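Local coordinates for fatty acid metabolism regulator protein (Bacillus subtilis, PDB 1VI0) that represses genes of fatty acid transport and beta-oxidation as a DNA-binding homodimer, and is prevented from binding DNA by long-chain fatty acyl-CoA, at residues A[9-14]-A[44-49]; A[16-20]-A[33-38]; A[82-86]-A[186-190]; A[89-94]-A[179-185]; A[100-104]-A[169-174]. All coordinates share one frame; numbering follows the deposited sequence.

Interaction 1: residues A[9-14]-A[44-49]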
# COMPACT_ATOMS: atom_id res chain seq x y z
N LYS A 9 -23.69 3.38 21.97
CA LYS A 9 -22.51 3.06 22.81
C LYS A 9 -21.44 2.39 22.00
O LYS A 9 -20.30 2.88 21.90
CB LYS A 9 -22.94 2.36 24.10
CG LYS A 9 -23.18 3.37 25.24
CD LYS A 9 -24.52 3.21 25.94
CE LYS A 9 -24.68 4.27 27.04
NZ LYS A 9 -26.06 4.36 27.58
N TYR A 10 -21.76 1.34 21.25
CA TYR A 10 -20.75 0.69 20.39
C TYR A 10 -20.24 1.67 19.35
O TYR A 10 -19.03 1.99 19.40
CB TYR A 10 -21.30 -0.57 19.80
CG TYR A 10 -20.39 -1.43 18.96
CD1 TYR A 10 -19.66 -2.48 19.50
CD2 TYR A 10 -20.28 -1.21 17.59
CE1 TYR A 10 -18.85 -3.26 18.72
CE2 TYR A 10 -19.50 -2.01 16.79
CZ TYR A 10 -18.77 -3.02 17.35
OH TYR A 10 -17.96 -3.85 16.60
N MSE A 11 -21.09 2.29 18.54
CA MSE A 11 -20.61 3.25 17.55
C MSE A 11 -20.02 4.50 18.11
O MSE A 11 -19.09 5.06 17.48
CB MSE A 11 -21.68 3.51 16.47
CG MSE A 11 -22.04 2.22 15.72
SE MSE A 11 -20.60 1.69 14.55
CE MSE A 11 -20.12 3.41 13.86
N GLN A 12 -20.41 4.98 19.29
CA GLN A 12 -19.77 6.14 19.89
C GLN A 12 -18.28 5.85 20.15
O GLN A 12 -17.42 6.73 20.08
CB GLN A 12 -20.36 6.48 21.26
CG GLN A 12 -21.67 7.26 21.20
CD GLN A 12 -22.16 7.47 22.65
OE1 GLN A 12 -21.59 8.35 23.30
NE2 GLN A 12 -23.11 6.65 23.05
N ILE A 13 -18.07 4.61 20.63
CA ILE A 13 -16.68 4.20 20.90
C ILE A 13 -15.90 4.04 19.59
O ILE A 13 -14.77 4.52 19.50
CB ILE A 13 -16.64 2.88 21.70
CG1 ILE A 13 -17.09 3.17 23.15
CG2 ILE A 13 -15.24 2.29 21.69
CD1 ILE A 13 -17.65 1.92 23.83
N ILE A 14 -16.52 3.37 18.62
CA ILE A 14 -15.80 3.24 17.33
C ILE A 14 -15.43 4.60 16.76
O ILE A 14 -14.33 4.85 16.29
CB ILE A 14 -16.66 2.47 16.33
CG1 ILE A 14 -16.84 1.02 16.78
CG2 ILE A 14 -16.01 2.52 14.94
CD1 ILE A 14 -15.60 0.18 16.77
N THR A 44 -16.77 0.51 30.30
CA THR A 44 -17.78 0.42 29.23
C THR A 44 -17.14 0.07 27.88
O THR A 44 -17.80 -0.60 27.08
CB THR A 44 -18.59 1.71 29.08
OG1 THR A 44 -19.24 2.01 30.35
CG2 THR A 44 -19.68 1.55 28.02
N ILE A 45 -15.87 0.36 27.70
CA ILE A 45 -15.18 -0.03 26.46
C ILE A 45 -15.08 -1.55 26.40
O ILE A 45 -15.44 -2.23 25.45
CB ILE A 45 -13.75 0.54 26.40
CG1 ILE A 45 -13.70 2.05 26.52
CG2 ILE A 45 -13.07 0.08 25.11
CD1 ILE A 45 -14.46 2.75 25.40
N TYR A 46 -14.63 -2.14 27.53
CA TYR A 46 -14.49 -3.56 27.66
C TYR A 46 -15.78 -4.33 27.62
O TYR A 46 -15.88 -5.47 27.18
CB TYR A 46 -13.70 -3.91 28.94
CG TYR A 46 -12.26 -3.49 28.83
CD1 TYR A 46 -11.45 -3.99 27.81
CD2 TYR A 46 -11.74 -2.57 29.74
CE1 TYR A 46 -10.13 -3.57 27.72
CE2 TYR A 46 -10.43 -2.15 29.64
CZ TYR A 46 -9.64 -2.67 28.64
OH TYR A 46 -8.33 -2.29 28.57
N LEU A 47 -16.89 -3.67 27.99
CA LEU A 47 -18.19 -4.33 27.84
C LEU A 47 -18.43 -4.66 26.37
O LEU A 47 -19.05 -5.65 26.05
CB LEU A 47 -19.25 -3.39 28.40
CG LEU A 47 -20.67 -3.82 28.66
CD1 LEU A 47 -21.55 -3.47 27.46
CD2 LEU A 47 -20.83 -5.28 29.02
N TYR A 48 -17.82 -3.91 25.44
CA TYR A 48 -18.04 -4.20 24.02
C TYR A 48 -16.85 -4.76 23.30
O TYR A 48 -17.05 -5.40 22.22
CB TYR A 48 -18.47 -2.87 23.33
CG TYR A 48 -19.84 -2.41 23.81
CD1 TYR A 48 -20.97 -3.09 23.36
CD2 TYR A 48 -20.00 -1.33 24.63
CE1 TYR A 48 -22.24 -2.69 23.75
CE2 TYR A 48 -21.26 -0.92 25.04
CZ TYR A 48 -22.37 -1.59 24.58
OH TYR A 48 -23.65 -1.22 24.97
N PHE A 49 -15.63 -4.51 23.75
CA PHE A 49 -14.41 -4.93 23.09
C PHE A 49 -13.44 -5.69 24.01
O PHE A 49 -13.32 -5.33 25.19
CB PHE A 49 -13.65 -3.73 22.50
CG PHE A 49 -14.51 -2.94 21.55
CD1 PHE A 49 -14.68 -3.38 20.24
CD2 PHE A 49 -15.21 -1.84 22.01
CE1 PHE A 49 -15.49 -2.68 19.36
CE2 PHE A 49 -16.03 -1.14 21.13
CZ PHE A 49 -16.19 -1.56 19.83
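Ile13 and Ile45 meet through CG1 of the first and CD1 of the second at 3.5 Å, tighter than usual for two carbons, and this pair sits in the dense half of the contact. Ile13 works with both branches. CG2 rests 3.6 Å from Phe49 CE2, while CD1, carried outward by the extended second torsion, lies between Ile45 CD1 and Tyr48 CD2. Beside it Ile14 CD1 touches Phe49 CZ at 3.6 Å, and Tyr10 brings CE1 to within 3.3 Å of that same Phe49 CZ. With CG anti to the backbone N (chi1 -176°), the Tyr10 ring lies 25° from parallel to that of Phe49 but slid aside: the centroids are 4.9 Å apart and the rings barely overlap. The axes of the two short segments make 108° between their N-to-C directions, 10.2 Å apart at closest approach. The contact packs helix 42-48, probably the recognition helix as in TetR-type DNA-binding domains, across helix 9-24; Phe49 also reaches Asp54 and Ile55 of helix 52-75. Ile13, Ile14, Ile45 and Phe49 are buried, whereas on the looser side Tyr10 and Tyr48 are partly exposed and Lys9 is exposed. There Tyr48 CB stands at the edge of the Tyr10 ring, 4.0 Å from Tyr10 CD1. Lys9 offers its CB to Tyr48 OH at 3.8 Å before the rest of its chain leads away.

Interaction 2: residues A[16-20]-A[33-38]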
# COMPACT_ATOMS: atom_id res chain seq x y z
N ALA A 16 -15.01 7.48 18.43
CA ALA A 16 -13.97 8.11 19.22
C ALA A 16 -12.63 7.45 18.92
O ALA A 16 -11.60 8.10 18.82
CB ALA A 16 -14.30 8.00 20.69
N ALA A 17 -12.65 6.12 18.71
CA ALA A 17 -11.43 5.39 18.36
C ALA A 17 -10.82 5.94 17.07
O ALA A 17 -9.62 6.17 17.03
CB ALA A 17 -11.71 3.92 18.20
N VAL A 18 -11.67 6.21 16.07
CA VAL A 18 -11.10 6.77 14.82
C VAL A 18 -10.32 8.02 15.09
O VAL A 18 -9.23 8.24 14.59
CB VAL A 18 -12.22 7.02 13.79
CG1 VAL A 18 -11.63 7.77 12.58
CG2 VAL A 18 -12.81 5.72 13.33
N GLU A 19 -10.92 8.93 15.86
CA GLU A 19 -10.31 10.19 16.20
C GLU A 19 -9.01 10.07 16.95
O GLU A 19 -7.99 10.64 16.58
CB GLU A 19 -11.32 11.00 17.04
CG GLU A 19 -10.93 12.48 17.00
CD GLU A 19 -10.70 13.02 18.39
OE1 GLU A 19 -9.85 12.46 19.14
OE2 GLU A 19 -11.38 14.01 18.73
N VAL A 20 -9.04 9.29 18.05
CA VAL A 20 -7.85 9.13 18.87
C VAL A 20 -6.72 8.46 18.13
O VAL A 20 -5.58 8.93 18.16
CB VAL A 20 -8.19 8.35 20.16
CG1 VAL A 20 -6.94 8.03 20.94
CG2 VAL A 20 -9.22 9.09 21.01
N LYS A 33 -7.61 6.48 26.84
CA LYS A 33 -7.69 7.68 26.01
C LYS A 33 -8.95 7.68 25.17
O LYS A 33 -9.63 8.70 25.01
CB LYS A 33 -6.43 7.79 25.13
CG LYS A 33 -5.12 7.71 25.91
CD LYS A 33 -3.92 8.02 25.04
CE LYS A 33 -2.63 7.62 25.75
NZ LYS A 33 -2.63 8.14 27.16
N ILE A 34 -9.31 6.50 24.64
CA ILE A 34 -10.53 6.35 23.83
C ILE A 34 -11.76 6.57 24.68
O ILE A 34 -12.70 7.28 24.29
CB ILE A 34 -10.55 4.95 23.16
CG1 ILE A 34 -9.31 4.79 22.28
CG2 ILE A 34 -11.85 4.74 22.40
CD1 ILE A 34 -9.14 3.46 21.62
N ALA A 35 -11.76 5.96 25.89
CA ALA A 35 -12.84 6.15 26.84
C ALA A 35 -13.07 7.64 27.15
O ALA A 35 -14.19 8.13 27.01
CB ALA A 35 -12.52 5.39 28.14
N LYS A 36 -12.00 8.35 27.44
CA LYS A 36 -12.06 9.79 27.70
C LYS A 36 -12.65 10.50 26.50
O LYS A 36 -13.68 11.17 26.60
CB LYS A 36 -10.65 10.32 27.99
N GLN A 37 -12.07 10.23 25.31
CA GLN A 37 -12.61 10.80 24.09
C GLN A 37 -14.08 10.48 23.90
O GLN A 37 -14.85 11.37 23.47
CB GLN A 37 -11.79 10.35 22.87
CG GLN A 37 -12.43 10.78 21.54
CD GLN A 37 -12.28 12.28 21.32
OE1 GLN A 37 -11.27 12.87 21.72
NE2 GLN A 37 -13.29 12.88 20.68
N ALA A 38 -14.57 9.27 24.17
CA ALA A 38 -15.97 8.98 23.96
C ALA A 38 -16.84 9.43 25.15
O ALA A 38 -18.06 9.27 25.07
CB ALA A 38 -16.25 7.52 23.66
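Ile34 O, which accepts a 2.7 Å backbone bond from Ala38 N, also has Ala16 CB beside it at 4.0 Å. That methyl is central to the apolar part of the contact: it meets Ala38 CB at 3.6 Å and Gln37 CG at 3.5 Å. Such small groups let the chains come close, and the axes of the two short segments approach to 8.8 Å at 117° between their directions. Val20 and Gln37 run past each other in opposite senses, with Val20 CG2 3.4 Å from Gln37 CB. Gln37 starts with CG anti to its N (chi1 173°) and then bends at chi2, which carries its amide across the Glu19 carboxylate. The two planes are 58° apart, and although Glu19 OE2 and Gln37 NE2 are 3.0 Å apart, the angle is too poor for a hydrogen bond. The amide oxygen faces the carboxylate as well, Gln37 OE1 lying 3.0 Å from Glu19 OE1, acceptor against acceptor, which makes the pair a close polar approach without an assigned bond. On the inner side Ala17 and Ile34 both continue onto Ile55 of helix 52-75. Helix 31-38 is the first helix of the predicted helix-turn-helix, and its seating across helix 9-24 belongs to the three-helix DNA-binding domain of TetR-type repressors.

Interaction 3: residues A[82-86]-A[186-190]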
# COMPACT_ATOMS: atom_id res chain seq x y z
N LYS A 82 -16.98 -1.20 -16.65
CA LYS A 82 -16.41 0.16 -16.50
C LYS A 82 -17.32 1.03 -15.65
O LYS A 82 -16.82 1.70 -14.76
CB LYS A 82 -16.13 0.76 -17.87
CG LYS A 82 -15.68 2.23 -17.85
CD LYS A 82 -15.36 2.74 -19.27
CE LYS A 82 -14.84 4.18 -19.11
NZ LYS A 82 -14.62 4.80 -20.44
N GLU A 83 -18.64 0.99 -15.84
CA GLU A 83 -19.59 1.74 -15.01
C GLU A 83 -19.55 1.34 -13.56
O GLU A 83 -19.52 2.17 -12.61
CB GLU A 83 -21.02 1.52 -15.59
CG GLU A 83 -21.23 2.32 -16.85
CD GLU A 83 -22.46 1.89 -17.66
OE1 GLU A 83 -22.98 0.79 -17.50
OE2 GLU A 83 -22.87 2.73 -18.51
N LYS A 84 -19.48 0.02 -13.29
CA LYS A 84 -19.32 -0.40 -11.89
C LYS A 84 -18.03 0.08 -11.27
O LYS A 84 -18.04 0.54 -10.12
CB LYS A 84 -19.44 -1.93 -11.81
CG LYS A 84 -20.82 -2.43 -12.29
CD LYS A 84 -20.76 -3.97 -12.29
CE LYS A 84 -21.90 -4.59 -13.08
NZ LYS A 84 -23.22 -4.32 -12.48
N LEU A 85 -16.90 0.00 -11.97
CA LEU A 85 -15.61 0.46 -11.40
C LEU A 85 -15.62 1.95 -11.18
O LEU A 85 -15.13 2.44 -10.17
CB LEU A 85 -14.52 0.05 -12.41
CG LEU A 85 -14.23 -1.46 -12.41
CD1 LEU A 85 -13.08 -1.74 -13.39
CD2 LEU A 85 -13.78 -1.86 -10.99
N ALA A 86 -16.31 2.66 -12.12
CA ALA A 86 -16.43 4.11 -11.89
C ALA A 86 -17.09 4.43 -10.56
O ALA A 86 -16.61 5.34 -9.82
CB ALA A 86 -17.17 4.74 -13.05
N LEU A 186 -10.05 5.94 -13.18
CA LEU A 186 -10.79 4.94 -14.02
C LEU A 186 -10.21 4.77 -15.39
O LEU A 186 -9.91 3.63 -15.85
CB LEU A 186 -12.26 5.42 -14.12
CG LEU A 186 -13.08 4.59 -15.11
CD1 LEU A 186 -13.38 3.18 -14.55
CD2 LEU A 186 -14.40 5.30 -15.36
N GLU A 187 -9.99 5.86 -16.19
CA GLU A 187 -9.48 5.73 -17.53
C GLU A 187 -8.09 5.10 -17.61
O GLU A 187 -7.77 4.36 -18.58
CB GLU A 187 -9.57 7.08 -18.26
CG GLU A 187 -11.04 7.50 -18.52
CD GLU A 187 -11.75 6.49 -19.43
OE1 GLU A 187 -11.09 5.71 -20.14
OE2 GLU A 187 -13.00 6.51 -19.45
N LEU A 188 -7.23 5.37 -16.64
CA LEU A 188 -5.92 4.78 -16.55
C LEU A 188 -6.07 3.25 -16.36
O LEU A 188 -5.34 2.54 -17.07
CB LEU A 188 -5.11 5.32 -15.34
CG LEU A 188 -4.50 6.76 -15.68
CD1 LEU A 188 -4.13 7.47 -14.44
CD2 LEU A 188 -3.33 6.50 -16.62
N LEU A 189 -6.99 2.79 -15.54
CA LEU A 189 -7.18 1.33 -15.31
C LEU A 189 -7.79 0.67 -16.55
O LEU A 189 -7.37 -0.43 -16.95
CB LEU A 189 -8.09 1.12 -14.09
CG LEU A 189 -7.46 1.52 -12.71
CD1 LEU A 189 -8.47 1.57 -11.62
CD2 LEU A 189 -6.31 0.55 -12.39
N VAL A 190 -8.69 1.36 -17.24
CA VAL A 190 -9.40 0.88 -18.40
C VAL A 190 -8.52 0.75 -19.61
O VAL A 190 -8.58 -0.28 -20.27
CB VAL A 190 -10.69 1.70 -18.64
CG1 VAL A 190 -11.24 1.39 -20.03
CG2 VAL A 190 -11.70 1.46 -17.55
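Lys82 reaches Leu186, Val190 and Glu187 with one extended side chain. From CB the chain leaves with CG anti to the backbone N (chi1 174°), and CG lies 4.1 Å from Val190 CG2 and equally far from Leu186 CD1. Every later torsion is also close to 180°, so the chain runs straight across the leucine. CE passes Leu186 CD2 at 3.9 Å and already lies 3.0 Å from Glu187 OE2. NZ ends in a salt bridge to Glu187 OE2 at 2.6 Å. That oxygen uses its syn lone pair, on the side of OE1. The glutamate chain bends at chi2 to present the carboxylate, so an extended partner meets a bent one. Leu186 packs between the helices, CD2 on Ala86 CB at 3.7 Å and CD1 on Leu85 CB at 4.0 Å. The axes of the two short segments are 10.6 Å apart, their directions at 140°. Leu189 packs on Met157 and Thr161 of helix 151-171. Lys82 and Val190 pack on His194 of the second subunit, to which Leu189 and Val190 also make backbone hydrogen bonds. Helix 81-97 thus packs on helix 182-191, which together with helix 151-171 probably makes the four-helix dimer interface, as in TetR-family repressors.

Interaction 4: residues A[89-94]-A[179-185]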
# COMPACT_ATOMS: atom_id res chain seq x y z
N ILE A 89 -14.63 3.50 -7.59
CA ILE A 89 -13.59 4.51 -7.38
C ILE A 89 -14.14 5.77 -6.72
O ILE A 89 -13.61 6.32 -5.76
CB ILE A 89 -12.82 4.81 -8.66
CG1 ILE A 89 -12.22 3.49 -9.25
CG2 ILE A 89 -11.76 5.85 -8.47
CD1 ILE A 89 -11.73 3.65 -10.64
N SER A 90 -15.23 6.28 -7.33
CA SER A 90 -15.78 7.54 -6.78
C SER A 90 -16.31 7.36 -5.38
O SER A 90 -16.06 8.22 -4.52
CB SER A 90 -16.82 8.06 -7.76
OG SER A 90 -17.98 7.30 -7.77
N LYS A 91 -16.90 6.19 -5.05
CA LYS A 91 -17.41 5.96 -3.72
C LYS A 91 -16.27 5.77 -2.71
O LYS A 91 -16.38 6.33 -1.60
CB LYS A 91 -18.48 4.90 -3.66
CG LYS A 91 -19.69 5.27 -4.54
CD LYS A 91 -20.65 6.15 -3.74
CE LYS A 91 -21.09 7.37 -4.52
NZ LYS A 91 -19.98 8.39 -4.62
N HIS A 92 -15.22 5.11 -3.13
CA HIS A 92 -14.04 4.92 -2.24
C HIS A 92 -13.44 6.29 -1.90
O HIS A 92 -13.23 6.67 -0.74
CB HIS A 92 -13.07 3.97 -2.90
CG HIS A 92 -11.84 3.55 -2.15
ND1 HIS A 92 -11.30 2.27 -2.22
CD2 HIS A 92 -11.00 4.26 -1.39
CE1 HIS A 92 -10.16 2.27 -1.53
NE2 HIS A 92 -9.96 3.48 -0.99
N PHE A 93 -13.18 7.10 -2.93
CA PHE A 93 -12.57 8.43 -2.75
C PHE A 93 -13.47 9.33 -1.91
O PHE A 93 -12.95 9.93 -0.95
CB PHE A 93 -12.36 9.03 -4.18
CG PHE A 93 -11.19 8.44 -4.92
CD1 PHE A 93 -10.35 7.45 -4.41
CD2 PHE A 93 -10.79 9.05 -6.12
CE1 PHE A 93 -9.26 7.03 -5.13
CE2 PHE A 93 -9.69 8.61 -6.83
CZ PHE A 93 -8.89 7.58 -6.31
N SER A 94 -14.77 9.31 -2.17
CA SER A 94 -15.72 10.13 -1.46
C SER A 94 -15.80 9.84 0.03
O SER A 94 -15.89 10.74 0.88
CB SER A 94 -17.15 10.07 -2.06
OG SER A 94 -17.10 10.69 -3.36
N VAL A 179 -11.62 13.37 -4.96
CA VAL A 179 -12.82 12.89 -5.62
C VAL A 179 -12.85 13.23 -7.11
O VAL A 179 -13.24 12.46 -7.96
CB VAL A 179 -14.07 13.37 -4.91
CG1 VAL A 179 -15.35 13.07 -5.68
CG2 VAL A 179 -14.13 12.63 -3.53
N ALA A 180 -12.35 14.44 -7.40
CA ALA A 180 -12.28 14.96 -8.80
C ALA A 180 -11.36 14.16 -9.68
O ALA A 180 -11.28 14.34 -10.93
CB ALA A 180 -11.90 16.44 -8.72
N LEU A 181 -10.48 13.32 -9.09
CA LEU A 181 -9.57 12.51 -9.87
C LEU A 181 -10.20 11.14 -10.24
O LEU A 181 -9.52 10.41 -11.01
CB LEU A 181 -8.27 12.24 -9.11
CG LEU A 181 -7.49 13.39 -8.53
CD1 LEU A 181 -6.26 13.02 -7.74
CD2 LEU A 181 -7.08 14.30 -9.71
N SER A 182 -11.36 10.85 -9.71
CA SER A 182 -12.03 9.57 -9.99
C SER A 182 -12.00 9.13 -11.41
O SER A 182 -11.61 7.98 -11.80
CB SER A 182 -13.51 9.62 -9.49
OG SER A 182 -13.53 9.79 -8.10
N ASN A 183 -12.54 10.00 -12.34
CA ASN A 183 -12.62 9.55 -13.73
C ASN A 183 -11.29 9.29 -14.37
O ASN A 183 -11.13 8.37 -15.19
CB ASN A 183 -13.40 10.60 -14.56
CG ASN A 183 -13.76 10.12 -15.94
OD1 ASN A 183 -14.67 9.26 -16.05
ND2 ASN A 183 -13.17 10.64 -16.98
N SER A 184 -10.23 10.07 -14.07
CA SER A 184 -8.96 9.91 -14.69
C SER A 184 -8.25 8.62 -14.21
O SER A 184 -7.67 7.92 -15.02
CB SER A 184 -8.02 11.11 -14.48
OG SER A 184 -8.67 12.21 -15.18
N VAL A 185 -8.60 8.29 -12.97
CA VAL A 185 -8.05 7.03 -12.38
C VAL A 185 -8.73 5.84 -13.10
O VAL A 185 -8.03 4.98 -13.62
CB VAL A 185 -8.34 6.99 -10.89
CG1 VAL A 185 -7.88 5.59 -10.39
CG2 VAL A 185 -7.44 8.01 -10.15
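Phe93 and Ser182 are brought together by two matching first torsions: Phe93 CG (chi1 -76°) and Ser182 OG (chi1 -63°) each stand anti to their own carbonyl carbon. The phenyl group thereby reaches out to segment 179-185, and the hydroxyl turns back to it, with OG 3.5 Å from Phe93 CD2. The same oxygen lies 3.4 Å from Ser90 CA, so it is wedged between the ring and the helix backbone. Its polar need is met locally. Ser182 OG donates to Val179 O at 2.7 Å, close to the carbonyl plane. Val179 O is gripped by two donors of Ser182, N as well as OG; the OG bond fixes the rotation of the hydroxyl group. Around the ring, Val185 CG2 stands at the edge, 4.1 Å from Phe93 CE2, while Ile89 CG2, from a turn earlier in the same helix, lies over one face, offset toward the rim. Ile89 also extends CD1 toward Val185 CG1 at 4.3 Å. At the other end Val179 CG2 packs against Ser94 OG at 3.6 Å. That hydroxyl donates to Ser90 O from 38° above the carbonyl plane, and Ser94 N reaches the acceptor from the opposite face. His92, hydrogen-bonded to Tyr128, belongs to the dodecyl-CoA pocket, so helix 81-97 faces the ligand on one side and segment 179-185 on another. Behind the contact Phe93 touches Ile162 and Val166 of helix 151-171, while Leu181 reaches Leu153 of the second subunit.

Interaction 5: residues A[100-104]-A[169-174]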
# COMPACT_ATOMS: atom_id res chain seq x y z
N HIS A 100 -11.49 12.98 7.29
CA HIS A 100 -10.05 13.16 7.40
C HIS A 100 -9.41 12.09 8.31
O HIS A 100 -8.42 11.46 7.92
CB HIS A 100 -9.78 14.55 7.99
CG HIS A 100 -8.39 15.01 8.08
ND1 HIS A 100 -7.61 14.77 9.22
CD2 HIS A 100 -7.59 15.73 7.25
CE1 HIS A 100 -6.41 15.31 9.04
NE2 HIS A 100 -6.38 15.90 7.86
N ASN A 101 -10.02 11.92 9.49
CA ASN A 101 -9.40 10.96 10.47
C ASN A 101 -9.54 9.54 9.99
O ASN A 101 -8.58 8.77 10.06
CB ASN A 101 -10.04 11.21 11.82
CG ASN A 101 -9.53 12.50 12.46
OD1 ASN A 101 -8.43 12.99 12.19
ND2 ASN A 101 -10.31 13.00 13.41
N LEU A 102 -10.70 9.19 9.42
CA LEU A 102 -10.79 7.84 8.88
C LEU A 102 -9.72 7.60 7.83
O LEU A 102 -9.18 6.48 7.79
CB LEU A 102 -12.20 7.64 8.29
CG LEU A 102 -12.44 6.22 7.75
CD1 LEU A 102 -12.20 5.18 8.84
CD2 LEU A 102 -13.84 6.07 7.19
N ALA A 103 -9.45 8.53 6.92
CA ALA A 103 -8.41 8.36 5.91
C ALA A 103 -7.03 8.14 6.51
O ALA A 103 -6.24 7.34 5.99
CB ALA A 103 -8.38 9.58 4.98
N ILE A 104 -6.71 8.80 7.63
CA ILE A 104 -5.41 8.62 8.30
C ILE A 104 -5.40 7.18 8.88
O ILE A 104 -4.44 6.44 8.74
CB ILE A 104 -5.18 9.65 9.39
CG1 ILE A 104 -4.78 11.01 8.78
CG2 ILE A 104 -4.00 9.17 10.31
CD1 ILE A 104 -4.82 12.16 9.76
N TRP A 169 -2.55 11.36 -1.65
CA TRP A 169 -3.35 12.50 -1.13
C TRP A 169 -3.25 12.64 0.37
O TRP A 169 -2.98 13.75 0.92
CB TRP A 169 -4.76 12.21 -1.59
CG TRP A 169 -5.82 13.00 -0.96
CD1 TRP A 169 -6.21 14.27 -1.30
CD2 TRP A 169 -6.73 12.58 0.04
NE1 TRP A 169 -7.27 14.67 -0.58
CE2 TRP A 169 -7.64 13.61 0.26
CE3 TRP A 169 -6.90 11.33 0.73
CZ2 TRP A 169 -8.66 13.53 1.19
CZ3 TRP A 169 -7.90 11.27 1.64
CH2 TRP A 169 -8.80 12.33 1.88
N VAL A 170 -3.24 11.50 1.11
CA VAL A 170 -2.99 11.63 2.58
C VAL A 170 -1.64 12.17 2.87
O VAL A 170 -1.46 13.05 3.78
CB VAL A 170 -3.24 10.27 3.25
CG1 VAL A 170 -2.58 10.27 4.65
CG2 VAL A 170 -4.68 9.91 3.37
N MSE A 171 -0.60 11.78 2.14
CA MSE A 171 0.75 12.24 2.30
C MSE A 171 0.91 13.74 2.04
O MSE A 171 1.78 14.38 2.67
CB MSE A 171 1.74 11.44 1.45
CG MSE A 171 2.98 11.09 2.30
SE MSE A 171 2.50 9.66 3.53
CE MSE A 171 3.13 8.20 2.45
N ASN A 172 0.03 14.31 1.23
CA ASN A 172 -0.04 15.74 0.97
C ASN A 172 -1.05 16.45 1.81
O ASN A 172 -1.79 17.36 1.39
CB ASN A 172 -0.26 15.94 -0.55
CG ASN A 172 0.98 15.59 -1.30
OD1 ASN A 172 1.92 16.43 -1.39
ND2 ASN A 172 1.08 14.38 -1.84
N ASP A 173 -1.35 15.90 3.00
CA ASP A 173 -2.25 16.45 3.97
C ASP A 173 -3.66 16.63 3.53
O ASP A 173 -4.42 17.52 3.90
CB ASP A 173 -1.64 17.85 4.39
CG ASP A 173 -0.51 17.60 5.40
OD1 ASP A 173 0.67 17.59 5.01
OD2 ASP A 173 -0.85 17.44 6.59
N GLN A 174 -4.10 15.79 2.56
CA GLN A 174 -5.41 15.77 1.99
C GLN A 174 -5.80 17.17 1.47
O GLN A 174 -6.95 17.51 1.49
CB GLN A 174 -6.46 15.29 3.01
CG GLN A 174 -6.08 13.97 3.67
CD GLN A 174 -6.97 13.54 4.80
OE1 GLN A 174 -8.20 13.71 4.81
NE2 GLN A 174 -6.38 12.90 5.83
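One face of the His100 ring carries the Gln174 amide, stacked at 27° between planes with NE2 3.4 Å above the ring and offset toward its rim; at the ring's edge, in plane, lies Asn101 OD1. Gln174 also meets a second ring, since its CB sits over one face of the Trp169 indole, so the glutamine links tryptophan and histidine. The backbone that makes this possible is a Schellman motif ending helix 151-171. Asp173 is its C-prime residue: Gln174 N bonds to Trp169 O at 2.8 Å, and Asp173 N bonds to Val170 O at 3.0 Å. With Asp173 and Gln174 both at positive phi, the chain turns out of the helix and Gln174 heads for helix 100-109. Beyond CG its side chain is extended, which takes the amide as far as His100. Ile104 crosses the glutamine at about a right angle, CG1 3.9 Å from Gln174 NE2. The apolar part of the contact belongs to Ala103, whose CB meets Trp169 CZ3 at 3.8 Å and Val170 CG2 at 4.0 Å. Trp169 is further placed by an edge-to-face pair with Tyr176. Elsewhere on helix 100-109, Asn101 touches Val18 and Glu19 of helix 9-24, in the DNA-binding domain. His100 O accepts twice, once within its helix from Ile104 N and once from Gln174 NE2, at 3.3 Å. The latter bond is nearly straight at 165° and close to the amide plane, but its donor is tilted 25° from the carbonyl plane of His100.

From the N terminus, helix 9-24 takes part in two contacts: interaction 1 closes a loop with 44-49, and interaction 2, nested inside it, closes a shorter one with 33-38. The two touch, and together they pack helix 9-24 against helices 31-38 and 42-48 of the DNA-binding domain. The other three lie later in the chain, in series with these two and nested in one another. Interaction 3 joins 82-86 to 186-190 and encloses interaction 4, which encloses interaction 5, so helices 81-97 and 100-109 pair in reverse order with helix 182-191 and the end of helix 151-171. None of the loops cross. Interactions 2 and 5 meet where Val18 packs on Asn101 and Leu102, joining the DNA-binding and ligand-binding parts.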